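Local coordinates for catalase-3 (PDB 4AJ9), which uses heme to break hydrogen peroxide down to oxygen and water, and probably protects the cell from peroxide damage, at residues His72-Ser77 with Asp94-Phe100; Ala268-Ala274 with Val306-Leu312. All coordinates share one frame; numbering follows the deposited sequence.

Contact 1 of 2, residues His72-Ser77 with Asp94-Phe100; sequences HGIFTS and DKQTPVF
Phe-100 sets the edge of its ring against the face of His-72, a T-shaped pair with the planes at 82°. Phe-100 CD2 lies over the centre of the imidazole, 3.6 Å from His-72 CE1, because Phe-100 carries CG opposite its backbone N (chi1 -174°). A water in the imidazole plane, 2.8 Å from His-72 ND1, donates to Val-99 O and so joins ring to backbone; His-72 NE2 is held by Glu-322.

The backbones pair antiparallel: Gly-73 with Val-99 and Phe-75 with Thr-97 each exchange two hydrogen bonds, that from Phe-75 N to Thr-97 O being almost straight at 176°. Ser-77 N adds a further bond to Lys-95 O.

On the face bearing His-72 and Ile-74, Gln-96 NE2 donates to Thr-76 OG1 over 3.1 Å, the two side chains lying alongside one another, and Ile-74 CG2 packs 3.8 Å from Gln-96 CB. On the reverse face Val-99 CG2 rests on the bare backbone of Gly-73, 3.5 Å from Gly-73 C, while Val-99 CG1 meets Phe-75 CB.

Strand 305-314 flanks 72-77 and strand 121-128 flanks 96-100; Met-310 and Phe-126 cover the Phe-75 and Val-99 face.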
loop_
_atom_site.group_PDB
_atom_site.type_symbol
_atom_site.label_atom_id
_atom_site.label_comp_id
_atom_site.label_asym_id
_atom_site.label_seq_id
_atom_site.Cartn_x
_atom_site.Cartn_y
_atom_site.Cartn_z
ATOM N N HIS C 72 15.845 10.490 -22.200
ATOM C CA HIS C 72 16.296 9.304 -22.930
ATOM C C HIS C 72 17.470 9.644 -23.832
ATOM O O HIS C 72 17.625 10.787 -24.258
ATOM C CB HIS C 72 15.170 8.746 -23.807
ATOM C CG HIS C 72 13.975 8.264 -23.035
ATOM N ND1 HIS C 72 13.786 6.939 -22.701
ATOM C CD2 HIS C 72 12.902 8.932 -22.546
ATOM C CE1 HIS C 72 12.654 6.813 -22.031
ATOM N NE2 HIS C 72 12.097 8.006 -21.925
ATOM N N GLY C 73 18.289 8.648 -24.147
ATOM C CA GLY C 73 19.344 8.868 -25.110
ATOM C C GLY C 73 19.958 7.574 -25.584
ATOM O O GLY C 73 19.362 6.501 -25.449
ATOM N N ILE C 74 21.168 7.675 -26.130
ATOM C CA ILE C 74 21.869 6.513 -26.650
ATOM C C ILE C 74 23.313 6.542 -26.168
ATOM O O ILE C 74 23.936 7.601 -26.120
ATOM C CB ILE C 74 21.859 6.492 -28.195
ATOM C CG1 ILE C 74 20.426 6.541 -28.732
ATOM C CG2 ILE C 74 22.584 5.251 -28.724
ATOM C CD1 ILE C 74 19.683 5.242 -28.616
ATOM N N PHE C 75 23.829 5.379 -25.787
ATOM C CA PHE C 75 25.247 5.230 -25.497
ATOM C C PHE C 75 25.885 4.441 -26.634
ATOM O O PHE C 75 25.334 3.451 -27.100
ATOM C CB PHE C 75 25.494 4.522 -24.158
ATOM C CG PHE C 75 26.914 4.055 -23.978
ATOM C CD1 PHE C 75 27.891 4.924 -23.527
ATOM C CD2 PHE C 75 27.277 2.745 -24.294
ATOM C CE1 PHE C 75 29.205 4.503 -23.381
ATOM C CE2 PHE C 75 28.588 2.315 -24.140
ATOM C CZ PHE C 75 29.552 3.197 -23.682
ATOM N N THR C 76 27.053 4.887 -27.069
ATOM C CA THR C 76 27.785 4.204 -28.127
ATOM C C THR C 76 29.168 3.839 -27.629
ATOM O O THR C 76 29.912 4.693 -27.139
ATOM C CB THR C 76 27.944 5.092 -29.365
ATOM O OG1 THR C 76 26.653 5.543 -29.802
ATOM C CG2 THR C 76 28.624 4.302 -30.503
ATOM N N SER C 77 29.510 2.564 -27.733
ATOM C CA SER C 77 30.838 2.131 -27.333
ATOM C C SER C 77 31.855 2.547 -28.388
ATOM O O SER C 77 31.583 2.469 -29.586
ATOM C CB SER C 77 30.874 0.621 -27.101
ATOM O OG SER C 77 32.173 0.210 -26.709
ATOM N N ASP C 94 31.170 0.842 -31.872
ATOM C CA ASP C 94 29.935 1.409 -32.413
ATOM C C ASP C 94 28.637 0.751 -31.914
ATOM O O ASP C 94 27.555 1.071 -32.397
ATOM C CB ASP C 94 29.971 1.436 -33.945
ATOM C CG ASP C 94 31.079 2.350 -34.492
ATOM O OD1 ASP C 94 31.431 3.344 -33.823
ATOM O OD2 ASP C 94 31.594 2.072 -35.595
ATOM N N LYS C 95 28.739 -0.157 -30.954
ATOM C CA LYS C 95 27.540 -0.781 -30.388
ATOM C C LYS C 95 26.716 0.247 -29.631
ATOM O O LYS C 95 27.234 0.964 -28.782
ATOM C CB LYS C 95 27.921 -1.922 -29.453
ATOM C CG LYS C 95 26.751 -2.736 -28.921
ATOM C CD LYS C 95 27.287 -4.026 -28.302
ATOM C CE LYS C 95 26.183 -4.974 -27.876
ATOM N NZ LYS C 95 26.776 -6.280 -27.400
ATOM N N GLN C 96 25.427 0.307 -29.941
ATOM C CA GLN C 96 24.552 1.301 -29.334
ATOM C C GLN C 96 23.566 0.677 -28.360
ATOM O O GLN C 96 23.005 -0.389 -28.622
ATOM C CB GLN C 96 23.810 2.079 -30.416
ATOM C CG GLN C 96 24.760 2.746 -31.384
ATOM C CD GLN C 96 24.105 3.825 -32.196
ATOM O OE1 GLN C 96 23.049 3.616 -32.787
ATOM N NE2 GLN C 96 24.735 5.001 -32.236
ATOM N N THR C 97 23.369 1.358 -27.235
ATOM C CA THR C 97 22.468 0.900 -26.189
ATOM C C THR C 97 21.604 2.067 -25.736
ATOM O O THR C 97 22.132 3.119 -25.419
ATOM C CB THR C 97 23.261 0.407 -24.968
ATOM O OG1 THR C 97 24.147 -0.644 -25.364
ATOM C CG2 THR C 97 22.317 -0.101 -23.864
ATOM N N PRO C 98 20.274 1.879 -25.692
ATOM C CA PRO C 98 19.423 2.950 -25.151
ATOM C C PRO C 98 19.765 3.250 -23.699
ATOM O O PRO C 98 20.123 2.339 -22.950
ATOM C CB PRO C 98 18.012 2.358 -25.214
ATOM C CG PRO C 98 18.110 1.185 -26.186
ATOM C CD PRO C 98 19.508 0.677 -26.061
ATOM N N VAL C 99 19.645 4.514 -23.308
ATOM C CA VAL C 99 19.850 4.897 -21.917
ATOM C C VAL C 99 18.726 5.805 -21.441
ATOM O O VAL C 99 18.004 6.414 -22.244
ATOM C CB VAL C 99 21.203 5.621 -21.698
ATOM C CG1 VAL C 99 22.360 4.779 -22.243
ATOM C CG2 VAL C 99 21.198 7.015 -22.348
ATOM N N PHE C 100 18.560 5.870 -20.130
ATOM C CA PHE C 100 17.786 6.945 -19.529
ATOM C C PHE C 100 18.622 7.502 -18.398
ATOM O O PHE C 100 19.253 6.752 -17.656
ATOM C CB PHE C 100 16.433 6.450 -19.005
ATOM C CG PHE C 100 15.543 7.561 -18.503
ATOM C CD1 PHE C 100 15.680 8.056 -17.219
ATOM C CD2 PHE C 100 14.570 8.110 -19.324
ATOM C CE1 PHE C 100 14.865 9.086 -16.752
ATOM C CE2 PHE C 100 13.745 9.147 -18.864
ATOM C CZ PHE C 100 13.903 9.633 -17.582
HETATM O O HOH W 1 15.560 4.862 -23.267
#

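Contact 2 of 2, residues Ala268-Ala274 with Val306-Leu312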
loop_
_atom_site.group_PDB
_atom_site.type_symbol
_atom_site.label_atom_id
_atom_site.label_comp_id
_atom_site.label_asym_id
_atom_site.label_seq_id
_atom_site.Cartn_x
_atom_site.Cartn_y
_atom_site.Cartn_z
ATOM N N ALA C 268 21.448 18.208 -28.202
ATOM C CA ALA C 268 21.555 17.140 -27.213
ATOM C C ALA C 268 22.905 17.183 -26.512
ATOM O O ALA C 268 23.945 17.344 -27.157
ATOM C CB ALA C 268 21.357 15.791 -27.882
ATOM N N PRO C 269 22.902 17.036 -25.180
ATOM C CA PRO C 269 24.179 17.021 -24.462
ATOM C C PRO C 269 24.838 15.643 -24.526
ATOM O O PRO C 269 24.132 14.631 -24.641
ATOM C CB PRO C 269 23.762 17.361 -23.027
ATOM C CG PRO C 269 22.370 16.787 -22.908
ATOM C CD PRO C 269 21.742 16.923 -24.274
ATOM N N SER C 270 26.170 15.609 -24.469
ATOM C CA SER C 270 26.917 14.356 -24.443
ATOM C C SER C 270 27.886 14.299 -23.274
ATOM O O SER C 270 28.288 15.331 -22.736
ATOM C CB SER C 270 27.689 14.139 -25.748
ATOM O OG SER C 270 26.796 14.058 -26.835
ATOM N N TRP C 271 28.232 13.071 -22.884
ATOM C CA TRP C 271 29.275 12.811 -21.902
ATOM C C TRP C 271 30.056 11.612 -22.388
ATOM O O TRP C 271 29.472 10.640 -22.887
ATOM C CB TRP C 271 28.685 12.431 -20.544
ATOM C CG TRP C 271 27.982 13.524 -19.807
ATOM C CD1 TRP C 271 28.483 14.270 -18.780
ATOM C CD2 TRP C 271 26.640 13.972 -20.014
ATOM N NE1 TRP C 271 27.537 15.155 -18.333
ATOM C CE2 TRP C 271 26.397 15.001 -19.080
ATOM C CE3 TRP C 271 25.624 13.611 -20.905
ATOM C CZ2 TRP C 271 25.180 15.675 -19.013
ATOM C CZ3 TRP C 271 24.412 14.278 -20.834
ATOM C CH2 TRP C 271 24.198 15.299 -19.892
ATOM N N GLU C 272 31.372 11.656 -22.238
ATOM C CA GLU C 272 32.152 10.458 -22.530
ATOM C C GLU C 272 32.196 9.589 -21.282
ATOM O O GLU C 272 32.323 10.097 -20.168
ATOM C CB GLU C 272 33.552 10.813 -23.050
ATOM C CG GLU C 272 33.547 11.116 -24.563
ATOM C CD GLU C 272 34.843 11.699 -25.071
ATOM O OE1 GLU C 272 35.693 12.097 -24.250
ATOM O OE2 GLU C 272 35.008 11.757 -26.308
ATOM N N LEU C 273 32.038 8.284 -21.468
ATOM C CA LEU C 273 32.238 7.334 -20.382
ATOM C C LEU C 273 33.721 7.003 -20.324
ATOM O O LEU C 273 34.289 6.553 -21.309
ATOM C CB LEU C 273 31.463 6.039 -20.645
ATOM C CG LEU C 273 31.576 4.994 -19.527
ATOM C CD1 LEU C 273 31.105 5.565 -18.192
ATOM C CD2 LEU C 273 30.790 3.744 -19.882
ATOM N N ALA C 274 34.340 7.220 -19.170
ATOM C CA ALA C 274 35.750 6.911 -19.009
ATOM C C ALA C 274 35.930 6.108 -17.736
ATOM O O ALA C 274 35.084 6.163 -16.835
ATOM C CB ALA C 274 36.571 8.190 -18.956
ATOM N N VAL C 306 38.805 6.573 -22.021
ATOM C CA VAL C 306 37.465 6.730 -22.580
ATOM C C VAL C 306 36.970 5.439 -23.247
ATOM O O VAL C 306 37.662 4.850 -24.076
ATOM C CB VAL C 306 37.418 7.912 -23.587
ATOM C CG1 VAL C 306 36.046 8.017 -24.248
ATOM C CG2 VAL C 306 37.790 9.223 -22.897
ATOM N N LEU C 307 35.774 4.995 -22.874
ATOM C CA LEU C 307 35.219 3.760 -23.419
ATOM C C LEU C 307 34.147 4.024 -24.467
ATOM O O LEU C 307 33.896 3.190 -25.344
ATOM C CB LEU C 307 34.627 2.882 -22.293
ATOM C CG LEU C 307 35.566 2.364 -21.199
ATOM C CD1 LEU C 307 34.865 1.317 -20.323
ATOM C CD2 LEU C 307 36.834 1.774 -21.799
ATOM N N GLY C 308 33.504 5.179 -24.372
ATOM C CA GLY C 308 32.446 5.522 -25.302
ATOM C C GLY C 308 31.762 6.831 -24.970
ATOM O O GLY C 308 32.265 7.637 -24.169
ATOM N N GLU C 309 30.609 7.056 -25.595
ATOM C CA GLU C 309 29.908 8.321 -25.407
ATOM C C GLU C 309 28.413 8.115 -25.290
ATOM O O GLU C 309 27.836 7.278 -25.986
ATOM C CB GLU C 309 30.195 9.262 -26.577
ATOM C CG GLU C 309 29.548 10.637 -26.426
ATOM C CD GLU C 309 30.032 11.644 -27.462
ATOM O OE1 GLU C 309 29.666 11.506 -28.645
ATOM O OE2 GLU C 309 30.773 12.579 -27.093
ATOM N N MET C 310 27.790 8.900 -24.418
ATOM C CA MET C 310 26.350 8.890 -24.267
ATOM C C MET C 310 25.799 10.261 -24.645
ATOM O O MET C 310 26.342 11.281 -24.242
ATOM C CB MET C 310 25.998 8.528 -22.818
ATOM C CG MET C 310 24.718 9.123 -22.273
ATOM S SD MET C 310 24.393 8.411 -20.648
ATOM C CE MET C 310 25.051 9.676 -19.537
ATOM N N THR C 311 24.728 10.270 -25.433
ATOM C CA THR C 311 24.072 11.505 -25.851
ATOM C C THR C 311 22.595 11.399 -25.475
ATOM O O THR C 311 21.933 10.417 -25.825
ATOM C CB THR C 311 24.207 11.713 -27.371
ATOM O OG1 THR C 311 25.588 11.881 -27.700
ATOM C CG2 THR C 311 23.444 12.948 -27.835
ATOM N N LEU C 312 22.090 12.385 -24.734
ATOM C CA LEU C 312 20.671 12.427 -24.381
ATOM C C LEU C 312 19.929 13.264 -25.418
ATOM O O LEU C 312 20.149 14.469 -25.511
ATOM C CB LEU C 312 20.473 13.006 -22.973
ATOM C CG LEU C 312 21.274 12.330 -21.861
ATOM C CD1 LEU C 312 21.038 12.988 -20.496
ATOM C CD2 LEU C 312 20.947 10.841 -21.818
#
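Ser-270 and Thr-311 both turn the hydroxyl opposite their own carbonyl carbon (chi1 -62° and -64°), which brings Ser-270 OG and Thr-311 OG1 together in a short 2.6 Å hydrogen bond. Trp-271 has its CG in the same position, and its six-membered ring reaches Leu-312, with Trp-271 CZ3 3.6 Å from Leu-312 CD1. The indole NE1 is bound by Met-206 O, and Phe-122 and Phe-103 add further rings around it.

Beside the hydroxyl pair, the extended chain of Glu-309 passes Ser-270, its OE2 3.7 Å from Ser-270 CB. Glu-309 OE2 also comes within 4.4 Å of Glu-272 OE2; Lys-233, touching Glu-309 and in a long, weak ion pair with Glu-272 OE1, probably offsets part of this like-charge repulsion. With an alanine at Glu-309 the CG and carboxylate are gone, which would probably open a gap beside Ser-270 CB and over Trp-271 O.

Trp-271 and Met-310 exchange two backbone bonds. Farther along, Leu-273 O takes a 2.7 Å bond from Leu-307 N and a weak one from Gly-308 N. Leu-307 and Gly-308 thus face the single residue Leu-273, the classic beta bulge, here shifting the register of an antiparallel ladder in the catalase beta-barrel by one residue, so that Ala-274 pairs with Val-306.

In the fold
The two contacts illustrate how a curled antiparallel sheet is assembled from successive pairings. Contact 1 closes before contact 2 opens along the chain, yet their centres lie only about 9 Å apart, because strand 68-77 is the sheet neighbour of strand 305-314. Probable hydrogen bonds from Thr-76 N to Glu-309 O and from Ile-74 N to Thr-311 O help to join the two strands, so that four strands run in the order 96-104, 68-77, 305-314, 270-278. All belong to the catalase domain, on the same side of the chain's centre. The side chain of Phe-100 is about 7 Å from a heme and that of Leu-312 about 12 Å, so contact 1 comes closer to the cofactor at its Phe-100 end, without touching it.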